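Local coordinates for flavoprotein (Thermotoga maritima, PDB 5V8S), which probably works as an oxidoreductase in electron transfer, pairing an FMN-binding flavodoxin-like domain with a di-iron site in a metallo-beta-lactamase-like domain, at residues N53-K58 / A235-H240; H92-H97 / E118-N123; N96-D101 / W164-V169; T139-G144 / F156-W161. The protein carries 1 engineered substitution. All coordinates share one frame; numbering follows the deposited sequence.

Contact 1 (N53-K58 / A235-H240); sequences NAYLVK and ALLPGH. With FEO (mu-oxo-diiron), chain C.
The phenol ring of Tyr55 has Pro238 O in its plane at the edge, while Leu237 meets the ring obliquely and Phe177 packs against it edge-to-face. Leu237 CB comes to 3.6 Å from Tyr55 CZ, and Leu237 CD2 lies 3.7 Å from Tyr55 CE2. The Tyr55 hydroxyl donates to Pro238 O, with OH to O at 2.8 Å. The second flat group, the carboxamide of Asn53, also has this oxygen close to its plane (9° out), and its ND2 donates to Pro238 O over 3.1 Å. Ser51 OG bonds Asn53 OD1, and ND2 also donates to Gly241 O. Asn53 N adds a backbone bond to Gly239 O of 2.8 Å. These bonds join two sheets: strand 50-59 belongs to the seven-stranded one and strand 235-238 borders the five-stranded one, their short segments at 120°; the two sheets are those of the metallo-beta-lactamase sandwich. Just beyond, His240 NE2 binds iron FE2 at 2.2 Å, its ND1 tied to Ser51 O. The two side-chain donors reach Pro238 O from opposite faces of its carbonyl plane, so this buried acceptor is gripped from both sides, which probably steadies the backbone two residues before the iron ligand His240.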
loop_
_atom_site.group_PDB
_atom_site.type_symbol
_atom_site.label_atom_id
_atom_site.label_comp_id
_atom_site.label_asym_id
_atom_site.label_seq_id
_atom_site.Cartn_x
_atom_site.Cartn_y
_atom_site.Cartn_z
ATOM N N ASN A 53 18.365 20.393 7.440
ATOM C CA ASN A 53 19.511 21.296 7.430
ATOM C C ASN A 53 19.018 22.730 7.542
ATOM O O ASN A 53 18.224 23.170 6.709
ATOM C CB ASN A 53 20.301 21.212 6.117
ATOM C CG ASN A 53 20.742 19.792 5.754
ATOM O OD1 ASN A 53 20.850 18.902 6.606
ATOM N ND2 ASN A 53 21.012 19.587 4.467
ATOM N N ALA A 54 19.489 23.450 8.553
ATOM C CA ALA A 54 19.248 24.879 8.687
ATOM C C ALA A 54 20.592 25.588 8.672
ATOM O O ALA A 54 21.631 24.959 8.845
ATOM C CB ALA A 54 18.515 25.166 9.999
ATOM N N TYR A 55 20.568 26.903 8.458
ATOM C CA TYR A 55 21.804 27.653 8.281
ATOM C C TYR A 55 21.748 28.939 9.087
ATOM O O TYR A 55 20.678 29.533 9.252
ATOM C CB TYR A 55 22.056 27.991 6.804
ATOM C CG TYR A 55 22.148 26.735 5.963
ATOM C CD1 TYR A 55 21.003 26.146 5.438
ATOM C CD2 TYR A 55 23.360 26.107 5.737
ATOM C CE1 TYR A 55 21.068 24.969 4.700
ATOM C CE2 TYR A 55 23.436 24.941 4.998
ATOM C CZ TYR A 55 22.294 24.378 4.482
ATOM O OH TYR A 55 22.411 23.224 3.749
ATOM N N LEU A 56 22.916 29.384 9.560
ATOM C CA LEU A 56 23.038 30.666 10.243
ATOM C C LEU A 56 24.115 31.492 9.551
ATOM O O LEU A 56 25.251 31.029 9.393
ATOM C CB LEU A 56 23.399 30.485 11.722
ATOM C CG LEU A 56 23.514 31.802 12.504
ATOM C CD1 LEU A 56 22.129 32.362 12.793
ATOM C CD2 LEU A 56 24.298 31.611 13.791
ATOM N N VAL A 57 23.761 32.715 9.160
ATOM C CA VAL A 57 24.694 33.636 8.523
ATOM C C VAL A 57 24.958 34.751 9.520
ATOM O O VAL A 57 24.039 35.486 9.880
ATOM C CB VAL A 57 24.150 34.210 7.200
ATOM C CG1 VAL A 57 25.269 34.920 6.437
ATOM C CG2 VAL A 57 23.527 33.111 6.340
ATOM N N LYS A 58 26.206 34.879 9.968
ATOM C CA LYS A 58 26.579 35.898 10.937
ATOM C C LYS A 58 27.248 37.036 10.189
ATOM O O LYS A 58 28.300 36.843 9.570
ATOM C CB LYS A 58 27.504 35.317 12.006
ATOM C CG LYS A 58 26.834 34.187 12.787
ATOM C CD LYS A 58 27.672 33.711 13.973
ATOM C CE LYS A 58 27.468 34.577 15.209
ATOM N NZ LYS A 58 28.248 34.059 16.390
ATOM N N ALA A 235 27.699 27.577 -4.806
ATOM C CA ALA A 235 27.396 26.552 -3.825
ATOM C C ALA A 235 25.887 26.451 -3.724
ATOM O O ALA A 235 25.170 27.443 -3.893
ATOM C CB ALA A 235 28.005 26.865 -2.457
ATOM N N LEU A 236 25.414 25.225 -3.495
ATOM C CA LEU A 236 24.000 24.966 -3.259
ATOM C C LEU A 236 23.871 24.301 -1.899
ATOM O O LEU A 236 24.461 23.239 -1.662
ATOM C CB LEU A 236 23.408 24.092 -4.368
ATOM C CG LEU A 236 21.887 23.942 -4.333
ATOM C CD1 LEU A 236 21.359 23.777 -5.741
ATOM C CD2 LEU A 236 21.428 22.771 -3.469
ATOM N N LEU A 237 23.092 24.932 -1.012
ATOM C CA LEU A 237 22.931 24.535 0.385
ATOM C C LEU A 237 21.459 24.188 0.580
ATOM O O LEU A 237 20.627 25.079 0.847
ATOM C CB LEU A 237 23.323 25.683 1.318
ATOM C CG LEU A 237 24.818 25.879 1.624
ATOM C CD1 LEU A 237 25.678 25.855 0.374
ATOM C CD2 LEU A 237 25.023 27.149 2.423
ATOM N N PRO A 238 21.083 22.923 0.425
ATOM C CA PRO A 238 19.667 22.538 0.538
ATOM C C PRO A 238 19.249 22.171 1.943
ATOM O O PRO A 238 20.076 22.061 2.853
ATOM C CB PRO A 238 19.583 21.300 -0.358
ATOM C CG PRO A 238 20.929 20.635 -0.108
ATOM C CD PRO A 238 21.944 21.768 0.134
ATOM N N GLY A 239 17.949 21.905 2.102
ATOM C CA GLY A 239 17.372 21.571 3.387
ATOM C C GLY A 239 17.471 20.127 3.792
ATOM O O GLY A 239 17.182 19.811 4.943
ATOM N N HIS A 240 17.847 19.256 2.866
ATOM C CA HIS A 240 17.967 17.831 3.139
ATOM C C HIS A 240 19.167 17.294 2.385
ATOM O O HIS A 240 19.320 17.582 1.202
ATOM C CB HIS A 240 16.731 17.058 2.644
ATOM C CG HIS A 240 15.424 17.604 3.131
ATOM N ND1 HIS A 240 15.033 17.561 4.451
ATOM C CD2 HIS A 240 14.423 18.216 2.463
ATOM C CE1 HIS A 240 13.839 18.113 4.575
ATOM N NE2 HIS A 240 13.443 18.510 3.382
HETATM FE FE1 FEO C . 8.640 20.186 1.433
HETATM FE FE2 FEO C . 11.516 19.513 3.135
HETATM O O FEO C . 9.734 20.085 2.958
HETATM O O HOH W 1 9.068 18.021 1.429
HETATM O O HOH W 2 10.952 17.700 1.883
#

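Contact 2 (H92-H97 / E118-N123); sequences HIIVNH and EIIASN. With FEO (mu-oxo-diiron), chain C.
A beta-alpha-beta unit of the seven-stranded sheet brings His92-Ile94 beside Glu118-Ala121, two neighbouring parallel strands whose connection carries helix 106-113. Ile93 N donates to Glu118 O, Ile120 N to Ile93 O at 2.8 Å, and Val95 N to Ile120 O. On the face with His92 and Ile94, the side chains of His92 and Glu118 lie side by side, pointing the same way. Glu118 CG is anti to the backbone N (chi1 -177°) and the chain stays extended to the carboxylate, whose OE2 reaches the imidazole edge, in plane, 3.2 Å from His92 CD2; ring and carboxylate planes stand 88° apart. Further along this face Ile94 CG1 meets Ile120 CD1 at 4.2 Å. The other face is the one the crossover helix packs on: Ile93 and Ile119 both touch Leu110 there. Val95 continues the apolar seam, its CG2 lying 4.2 Å from Ile119 CG2, while Val95 CB faces Ala121 CB. Past the strand ends the chains separate, His97 on one branch going on to the di-iron site and Ser122 on the other capping the start of helix 123-133. A water bridges the gap, donating to Val95 O (2.8 Å) and accepting from Ser122 N.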
loop_
_atom_site.group_PDB
_atom_site.type_symbol
_atom_site.label_atom_id
_atom_site.label_comp_id
_atom_site.label_asym_id
_atom_site.label_seq_id
_atom_site.Cartn_x
_atom_site.Cartn_y
_atom_site.Cartn_z
ATOM N N HIS A 92 17.006 38.114 11.867
ATOM C CA HIS A 92 16.234 37.741 10.690
ATOM C C HIS A 92 16.061 36.235 10.659
ATOM O O HIS A 92 16.965 35.500 11.048
ATOM C CB HIS A 92 16.977 38.138 9.414
ATOM C CG HIS A 92 17.114 39.608 9.232
ATOM N ND1 HIS A 92 18.013 40.364 9.958
ATOM C CD2 HIS A 92 16.471 40.464 8.407
ATOM C CE1 HIS A 92 17.908 41.628 9.590
ATOM N NE2 HIS A 92 16.977 41.720 8.657
ATOM N N ILE A 93 14.892 35.792 10.198
ATOM C CA ILE A 93 14.657 34.392 9.859
ATOM C C ILE A 93 14.072 34.335 8.452
ATOM O O ILE A 93 13.028 34.944 8.182
ATOM C CB ILE A 93 13.717 33.689 10.861
ATOM C CG1 ILE A 93 14.284 33.758 12.281
ATOM C CG2 ILE A 93 13.523 32.225 10.452
ATOM C CD1 ILE A 93 13.361 33.271 13.369
ATOM N N ILE A 94 14.736 33.599 7.562
ATOM C CA ILE A 94 14.265 33.402 6.192
ATOM C C ILE A 94 13.613 32.032 6.102
ATOM O O ILE A 94 14.212 31.022 6.480
ATOM C CB ILE A 94 15.411 33.524 5.172
ATOM C CG1 ILE A 94 15.973 34.957 5.189
ATOM C CG2 ILE A 94 14.906 33.157 3.766
ATOM C CD1 ILE A 94 17.171 35.181 4.249
ATOM N N VAL A 95 12.382 32.014 5.627
ATOM C CA VAL A 95 11.598 30.791 5.480
ATOM C C VAL A 95 11.389 30.575 3.984
ATOM O O VAL A 95 10.493 31.161 3.371
ATOM C CB VAL A 95 10.273 30.884 6.242
ATOM C CG1 VAL A 95 9.470 29.602 6.078
ATOM C CG2 VAL A 95 10.546 31.156 7.710
ATOM N N ASN A 96 12.218 29.712 3.383
ATOM C CA ASN A 96 12.105 29.436 1.962
ATOM C C ASN A 96 10.867 28.592 1.640
ATOM O O ASN A 96 10.390 28.626 0.504
ATOM C CB ASN A 96 13.348 28.672 1.497
ATOM C CG ASN A 96 14.589 29.548 1.423
ATOM O OD1 ASN A 96 14.580 30.600 0.777
ATOM N ND2 ASN A 96 15.678 29.115 2.082
ATOM N N HIS A 97 10.339 27.856 2.620
ATOM C CA HIS A 97 9.279 26.871 2.441
ATOM C C HIS A 97 8.789 26.544 3.836
ATOM O O HIS A 97 9.594 26.408 4.763
ATOM C CB HIS A 97 9.902 25.644 1.744
ATOM C CG HIS A 97 9.026 24.429 1.572
ATOM N ND1 HIS A 97 7.753 24.435 1.031
ATOM C CD2 HIS A 97 9.329 23.127 1.777
ATOM C CE1 HIS A 97 7.299 23.195 0.955
ATOM N NE2 HIS A 97 8.242 22.381 1.394
ATOM N N GLU A 118 12.676 40.041 11.944
ATOM C CA GLU A 118 12.147 40.111 10.589
ATOM C C GLU A 118 12.072 38.697 10.020
ATOM O O GLU A 118 13.103 38.044 9.830
ATOM C CB GLU A 118 13.017 41.004 9.716
ATOM C CG GLU A 118 12.466 41.175 8.330
ATOM C CD GLU A 118 13.224 42.228 7.541
ATOM O OE1 GLU A 118 12.966 43.437 7.745
ATOM O OE2 GLU A 118 14.087 41.845 6.736
ATOM N N ILE A 119 10.851 38.218 9.774
ATOM C CA ILE A 119 10.614 36.906 9.167
ATOM C C ILE A 119 10.320 37.130 7.689
ATOM O O ILE A 119 9.372 37.841 7.340
ATOM C CB ILE A 119 9.444 36.180 9.854
ATOM C CG1 ILE A 119 9.721 36.046 11.357
ATOM C CG2 ILE A 119 9.202 34.807 9.209
ATOM C CD1 ILE A 119 8.576 35.411 12.170
ATOM N N ILE A 120 11.120 36.534 6.807
ATOM C CA ILE A 120 10.988 36.735 5.365
ATOM C C ILE A 120 10.440 35.464 4.728
ATOM O O ILE A 120 10.969 34.367 4.955
ATOM C CB ILE A 120 12.336 37.122 4.732
ATOM C CG1 ILE A 120 12.786 38.472 5.276
ATOM C CG2 ILE A 120 12.230 37.148 3.205
ATOM C CD1 ILE A 120 14.215 38.784 4.957
ATOM N N ALA A 121 9.410 35.618 3.893
ATOM C CA ALA A 121 8.824 34.482 3.194
ATOM C C ALA A 121 8.178 34.976 1.907
ATOM O O ALA A 121 8.026 36.177 1.689
ATOM C CB ALA A 121 7.790 33.772 4.074
ATOM N N SER A 122 7.769 34.042 1.065
ATOM C CA SER A 122 6.970 34.393 -0.099
ATOM C C SER A 122 5.542 34.756 0.321
ATOM O O SER A 122 5.144 34.610 1.480
ATOM C CB SER A 122 6.916 33.215 -1.063
ATOM O OG SER A 122 6.127 32.169 -0.518
ATOM N N ASN A 123 4.758 35.238 -0.644
ATOM C CA ASN A 123 3.372 35.593 -0.351
ATOM C C ASN A 123 2.592 34.396 0.191
ATOM O O ASN A 123 1.901 34.487 1.214
ATOM C CB ASN A 123 2.703 36.141 -1.608
ATOM C CG ASN A 123 1.357 36.737 -1.320
ATOM O OD1 ASN A 123 1.252 37.812 -0.735
ATOM N ND2 ASN A 123 0.312 36.028 -1.702
HETATM FE FE1 FEO C . 8.640 20.186 1.433
HETATM FE FE2 FEO C . 11.516 19.513 3.135
HETATM O O FEO C . 9.734 20.085 2.958
HETATM O O HOH W 3 8.299 31.123 1.655
HETATM O O HOH W 1 9.068 18.021 1.429
HETATM O O HOH W 2 10.952 17.700 1.883
#

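Contact 3 (N96-D101 / W164-V169); sequences NHTEPD and WPDTMV. With FEO (mu-oxo-diiron), chain C.
His97 reaches from its backbone past Asp166, Thr167 and Trp164 to an iron. From CB the chain turns anti to the backbone N (chi1 174°), which sets CG 4.0 Å from Thr167 CG2. ND1 then donates to Asp166 OD1 over 3.0 Å at 167°, entering the syn lone pair although the ring and carboxylate planes stand 71° apart. CE1 lies over the face of Trp164, offset toward its rim and 3.5 Å from Trp164 CD2, in an offset edge-to-face pair. The tip, His97 NE2, binds iron FE1 at 2.2 Å. Asp166 is a second-shell residue with two tasks, since its OD2 also accepts from Thr98 N and Thr98 OG1, each 2.8 Å away and arriving from opposite faces of the carboxylate. Glu99 CB sits over the six-membered ring of Trp164, 4.0 Å from its centroid, and Glu99 OE1 joins His97 on FE1. Tyr276 OH of the second subunit is hydrogen-bonded to Glu99 OE2, and Trp363 of that subunit packs edge-to-face with Trp164. Asp101 OD2 binds iron FE2 at 2.2 Å. His97, Glu99 and Asp101 thus form the His-x-Glu-x-Asp ligand motif of flavo-diiron proteins, within their metallo-beta-lactamase-like domain.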
loop_
_atom_site.group_PDB
_atom_site.type_symbol
_atom_site.label_atom_id
_atom_site.label_comp_id
_atom_site.label_asym_id
_atom_site.label_seq_id
_atom_site.Cartn_x
_atom_site.Cartn_y
_atom_site.Cartn_z
ATOM N N ASN A 96 12.218 29.712 3.383
ATOM C CA ASN A 96 12.105 29.436 1.962
ATOM C C ASN A 96 10.867 28.592 1.640
ATOM O O ASN A 96 10.390 28.626 0.504
ATOM C CB ASN A 96 13.348 28.672 1.497
ATOM C CG ASN A 96 14.589 29.548 1.423
ATOM O OD1 ASN A 96 14.580 30.600 0.777
ATOM N ND2 ASN A 96 15.678 29.115 2.082
ATOM N N HIS A 97 10.339 27.856 2.620
ATOM C CA HIS A 97 9.279 26.871 2.441
ATOM C C HIS A 97 8.789 26.544 3.836
ATOM O O HIS A 97 9.594 26.408 4.763
ATOM C CB HIS A 97 9.902 25.644 1.744
ATOM C CG HIS A 97 9.026 24.429 1.572
ATOM N ND1 HIS A 97 7.753 24.435 1.031
ATOM C CD2 HIS A 97 9.329 23.127 1.777
ATOM C CE1 HIS A 97 7.299 23.195 0.955
ATOM N NE2 HIS A 97 8.242 22.381 1.394
ATOM N N THR A 98 7.472 26.471 3.997
ATOM C CA THR A 98 6.864 26.437 5.318
ATOM C C THR A 98 6.494 25.038 5.794
ATOM O O THR A 98 5.927 24.909 6.882
ATOM C CB THR A 98 5.599 27.296 5.341
ATOM O OG1 THR A 98 4.620 26.726 4.461
ATOM C CG2 THR A 98 5.914 28.732 4.925
ATOM N N GLU A 99 6.765 23.997 5.015
ATOM C CA GLU A 99 6.328 22.669 5.427
ATOM C C GLU A 99 6.972 22.327 6.774
ATOM O O GLU A 99 8.132 22.678 7.013
ATOM C CB GLU A 99 6.723 21.629 4.377
ATOM C CG GLU A 99 6.181 20.244 4.635
ATOM C CD GLU A 99 6.436 19.286 3.507
ATOM O OE1 GLU A 99 6.835 19.708 2.417
ATOM O OE2 GLU A 99 6.208 18.069 3.712
ATOM N N PRO A 100 6.265 21.642 7.680
ATOM C CA PRO A 100 6.801 21.493 9.043
ATOM C C PRO A 100 8.058 20.663 9.195
ATOM O O PRO A 100 8.629 20.687 10.290
ATOM C CB PRO A 100 5.629 20.906 9.824
ATOM C CG PRO A 100 4.441 21.449 9.126
ATOM C CD PRO A 100 4.798 21.457 7.671
ATOM N N ASP A 101 8.512 19.909 8.186
ATOM C CA ASP A 101 9.820 19.276 8.330
ATOM C C ASP A 101 10.947 20.298 8.351
ATOM O O ASP A 101 12.007 20.035 8.926
ATOM C CB ASP A 101 10.088 18.256 7.225
ATOM C CG ASP A 101 10.028 18.844 5.827
ATOM O OD1 ASP A 101 9.073 19.566 5.502
ATOM O OD2 ASP A 101 10.950 18.577 5.023
ATOM N N TRP A 164 5.544 23.154 -3.312
ATOM C CA TRP A 164 4.379 23.892 -2.832
ATOM C C TRP A 164 4.356 25.276 -3.459
ATOM O O TRP A 164 5.386 25.760 -3.935
ATOM C CB TRP A 164 4.435 24.072 -1.311
ATOM C CG TRP A 164 3.966 22.895 -0.473
ATOM C CD1 TRP A 164 3.611 21.635 -0.900
ATOM C CD2 TRP A 164 3.791 22.901 0.944
ATOM N NE1 TRP A 164 3.224 20.876 0.177
ATOM C CE2 TRP A 164 3.305 21.633 1.317
ATOM C CE3 TRP A 164 3.963 23.869 1.932
ATOM C CZ2 TRP A 164 3.026 21.302 2.634
ATOM C CZ3 TRP A 164 3.679 23.533 3.244
ATOM C CH2 TRP A 164 3.217 22.264 3.581
ATOM N N PRO A 165 3.210 25.970 -3.428
ATOM C CA PRO A 165 3.157 27.320 -4.012
ATOM C C PRO A 165 3.991 28.342 -3.267
ATOM O O PRO A 165 4.190 29.453 -3.789
ATOM C CB PRO A 165 1.666 27.677 -3.950
ATOM C CG PRO A 165 1.098 26.780 -2.894
ATOM C CD PRO A 165 1.876 25.511 -2.990
ATOM N N ASP A 166 4.485 28.012 -2.074
ATOM C CA ASP A 166 5.254 28.969 -1.288
ATOM C C ASP A 166 6.750 28.930 -1.562
ATOM O O ASP A 166 7.476 29.761 -1.018
ATOM C CB ASP A 166 5.026 28.752 0.217
ATOM C CG ASP A 166 5.622 27.444 0.743
ATOM O OD1 ASP A 166 6.007 26.570 -0.066
ATOM O OD2 ASP A 166 5.704 27.304 1.986
ATOM N N THR A 167 7.231 28.008 -2.388
ATOM C CA THR A 167 8.660 27.734 -2.422
ATOM C C THR A 167 9.435 28.843 -3.119
ATOM O O THR A 167 9.039 29.343 -4.175
ATOM C CB THR A 167 8.931 26.365 -3.057
ATOM O OG1 THR A 167 8.361 26.278 -4.364
ATOM C CG2 THR A 167 8.293 25.327 -2.264
ATOM N N MET A 168 10.541 29.234 -2.495
ATOM C CA MET A 168 11.483 30.179 -3.061
ATOM C C MET A 168 12.887 29.722 -2.688
ATOM O O MET A 168 13.079 28.829 -1.860
ATOM C CB MET A 168 11.228 31.596 -2.525
ATOM C CG MET A 168 11.499 31.761 -1.056
ATOM S SD MET A 168 11.365 33.507 -0.580
ATOM C CE MET A 168 12.013 33.426 1.077
ATOM N N VAL A 169 13.879 30.348 -3.307
ATOM C CA VAL A 169 15.269 30.109 -2.954
ATOM C C VAL A 169 15.907 31.460 -2.666
ATOM O O VAL A 169 15.473 32.489 -3.190
ATOM C CB VAL A 169 16.026 29.328 -4.055
ATOM C CG1 VAL A 169 15.402 27.952 -4.284
ATOM C CG2 VAL A 169 16.025 30.103 -5.345
HETATM FE FE1 FEO C . 8.640 20.186 1.433
HETATM FE FE2 FEO C . 11.516 19.513 3.135
HETATM O O FEO C . 9.734 20.085 2.958
HETATM O O HOH W 1 9.068 18.021 1.429
HETATM O O HOH W 2 10.952 17.700 1.883
#

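Contact 4 (T139-G144 / F156-W161); sequences TVVKDG and FVMTPW
Gly144 N donates to Phe156 O over 2.7 Å, where the chain leaving strand 138-140 comes alongside strand 152-158. Gly144 has a positive phi of 86°, a backbone conformation that suits glycine. Asp143, one residue earlier, makes the second bond: its OD1 accepts from Met158 N at 2.9 Å, the donor standing above the carboxylate plane. CG of Asp143 is anti to its backbone N (chi1 -162°), and the side chain slides past that of Met158 in the opposite direction, bringing Asp143 CB to 3.7 Å from Met158 CG. Met158 is bent at both of its later torsions, and its methyl CE ends 3.8 Å from Val141 O and 4.1 Å from Val141 CG2. Deeper in, Val141 and Phe156 cross at about a right angle. Val141 CG2 touches the ring carbon Phe156 CG at 3.7 Å, while Val141 CG1 makes an off-centre CH-pi contact, 4.2 Å from the centroid of the Phe156 ring. Ile120 and Met168 also touch both of these residues, so the pair belongs to the apolar layer between the two sheets of the sandwich. At the solvent side, Lys227 NZ forms a salt bridge with Asp143 OD2 and bonds Met158 O. One carboxylate oxygen is therefore given to a backbone N-H and the other to an ammonium group, a combination that probably favours the ionised form of Asp143 and pins the loop to strand 152-158.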
loop_
_atom_site.group_PDB
_atom_site.type_symbol
_atom_site.label_atom_id
_atom_site.label_comp_id
_atom_site.label_asym_id
_atom_site.label_seq_id
_atom_site.Cartn_x
_atom_site.Cartn_y
_atom_site.Cartn_z
ATOM N N THR A 139 7.366 39.491 6.614
ATOM C CA THR A 139 7.739 40.337 5.489
ATOM C C THR A 139 7.721 39.507 4.207
ATOM O O THR A 139 8.486 38.546 4.074
ATOM C CB THR A 139 9.138 40.890 5.755
ATOM O OG1 THR A 139 9.096 41.719 6.921
ATOM C CG2 THR A 139 9.650 41.696 4.574
ATOM N N VAL A 140 6.872 39.892 3.255
ATOM C CA VAL A 140 6.743 39.188 1.985
ATOM C C VAL A 140 7.756 39.745 1.000
ATOM O O VAL A 140 7.839 40.963 0.810
ATOM C CB VAL A 140 5.322 39.335 1.426
ATOM C CG1 VAL A 140 5.236 38.838 -0.008
ATOM C CG2 VAL A 140 4.353 38.576 2.304
ATOM N N VAL A 141 8.500 38.851 0.346
ATOM C CA VAL A 141 9.401 39.210 -0.742
ATOM C C VAL A 141 8.807 38.731 -2.058
ATOM O O VAL A 141 8.193 37.653 -2.125
ATOM C CB VAL A 141 10.823 38.651 -0.547
ATOM C CG1 VAL A 141 11.559 39.412 0.566
ATOM C CG2 VAL A 141 10.793 37.144 -0.274
ATOM N N LYS A 142 8.992 39.539 -3.098
ATOM C CA LYS A 142 8.534 39.235 -4.444
ATOM C C LYS A 142 9.666 38.645 -5.280
ATOM O O LYS A 142 10.841 38.674 -4.902
ATOM C CB LYS A 142 7.995 40.499 -5.119
ATOM C CG LYS A 142 6.751 41.071 -4.450
ATOM C CD LYS A 142 5.930 41.921 -5.398
ATOM C CE LYS A 142 6.734 43.081 -5.951
ATOM N NZ LYS A 142 5.837 44.137 -6.529
ATOM N N ASP A 143 9.294 38.123 -6.446
ATOM C CA ASP A 143 10.253 37.468 -7.321
ATOM C C ASP A 143 11.343 38.448 -7.739
ATOM O O ASP A 143 11.063 39.496 -8.328
ATOM C CB ASP A 143 9.527 36.936 -8.552
ATOM C CG ASP A 143 10.325 35.876 -9.300
ATOM O OD1 ASP A 143 11.310 35.335 -8.751
ATOM O OD2 ASP A 143 9.951 35.565 -10.450
ATOM N N GLY A 144 12.589 38.097 -7.432
ATOM C CA GLY A 144 13.735 38.895 -7.809
ATOM C C GLY A 144 14.073 39.994 -6.837
ATOM O O GLY A 144 15.063 40.707 -7.053
ATOM N N PHE A 156 15.896 37.081 -3.618
ATOM C CA PHE A 156 14.880 36.053 -3.454
ATOM C C PHE A 156 14.276 35.717 -4.807
ATOM O O PHE A 156 13.812 36.605 -5.530
ATOM C CB PHE A 156 13.823 36.508 -2.447
ATOM C CG PHE A 156 14.414 36.819 -1.115
ATOM C CD1 PHE A 156 14.685 35.813 -0.221
ATOM C CD2 PHE A 156 14.812 38.110 -0.806
ATOM C CE1 PHE A 156 15.286 36.077 0.988
ATOM C CE2 PHE A 156 15.404 38.382 0.401
ATOM C CZ PHE A 156 15.652 37.357 1.302
ATOM N N VAL A 157 14.279 34.433 -5.141
ATOM C CA VAL A 157 13.799 33.961 -6.426
ATOM C C VAL A 157 12.668 32.975 -6.160
ATOM O O VAL A 157 12.885 31.925 -5.540
ATOM C CB VAL A 157 14.929 33.289 -7.215
ATOM C CG1 VAL A 157 14.403 32.752 -8.527
ATOM C CG2 VAL A 157 16.102 34.270 -7.421
ATOM N N MET A 158 11.474 33.300 -6.638
ATOM C CA MET A 158 10.346 32.390 -6.463
ATOM C C MET A 158 10.517 31.182 -7.377
ATOM O O MET A 158 10.817 31.324 -8.566
ATOM C CB MET A 158 9.031 33.098 -6.790
ATOM C CG MET A 158 8.740 34.344 -5.962
ATOM S SD MET A 158 8.828 34.134 -4.177
ATOM C CE MET A 158 10.344 35.017 -3.796
ATOM N N THR A 159 10.345 29.993 -6.820
ATOM C CA THR A 159 10.396 28.754 -7.593
ATOM C C THR A 159 9.157 27.944 -7.238
ATOM O O THR A 159 9.241 26.895 -6.586
ATOM C CB THR A 159 11.694 27.985 -7.326
ATOM O OG1 THR A 159 11.776 27.625 -5.941
ATOM C CG2 THR A 159 12.908 28.847 -7.707
ATOM N N PRO A 160 7.982 28.407 -7.666
ATOM C CA PRO A 160 6.729 27.801 -7.191
ATOM C C PRO A 160 6.587 26.344 -7.597
ATOM O O PRO A 160 7.092 25.904 -8.631
ATOM C CB PRO A 160 5.645 28.661 -7.849
ATOM C CG PRO A 160 6.314 29.265 -9.053
ATOM C CD PRO A 160 7.753 29.452 -8.679
ATOM N N TRP A 161 5.903 25.591 -6.742
ATOM C CA TRP A 161 5.536 24.201 -7.000
ATOM C C TRP A 161 6.741 23.273 -7.007
ATOM O O TRP A 161 6.699 22.196 -7.615
ATOM C CB TRP A 161 4.672 24.069 -8.255
ATOM C CG TRP A 161 3.371 24.802 -8.086
ATOM C CD1 TRP A 161 2.987 25.977 -8.681
ATOM C CD2 TRP A 161 2.294 24.425 -7.220
ATOM N NE1 TRP A 161 1.726 26.336 -8.253
ATOM C CE2 TRP A 161 1.284 25.406 -7.353
ATOM C CE3 TRP A 161 2.085 23.353 -6.347
ATOM C CZ2 TRP A 161 0.087 25.336 -6.655
ATOM C CZ3 TRP A 161 0.882 23.278 -5.663
ATOM C CH2 TRP A 161 -0.096 24.267 -5.814
#

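From the N terminus, 53-58 in the seven-stranded sheet opens contact 1, which closes only at 235-240 in the five-stranded sheet; the other three lie within this long loop. Contact 2 opens at 92-97 and soon closes at 118-123, joining adjacent strands. Contact 3 opens from overlapping residues, sharing Asn96 and His97 with contact 2, but reaches on to 164-169, so contact 4, from 139-144 to 156-161, nests inside it. Contacts 2 and 4 follow in series along the chain, their strands 118-121 and 138-140 being neighbours. Contacts 1, 3 and 4 tie the two halves of the sandwich together, and contacts 1, 2 and 3 converge on the di-iron centre.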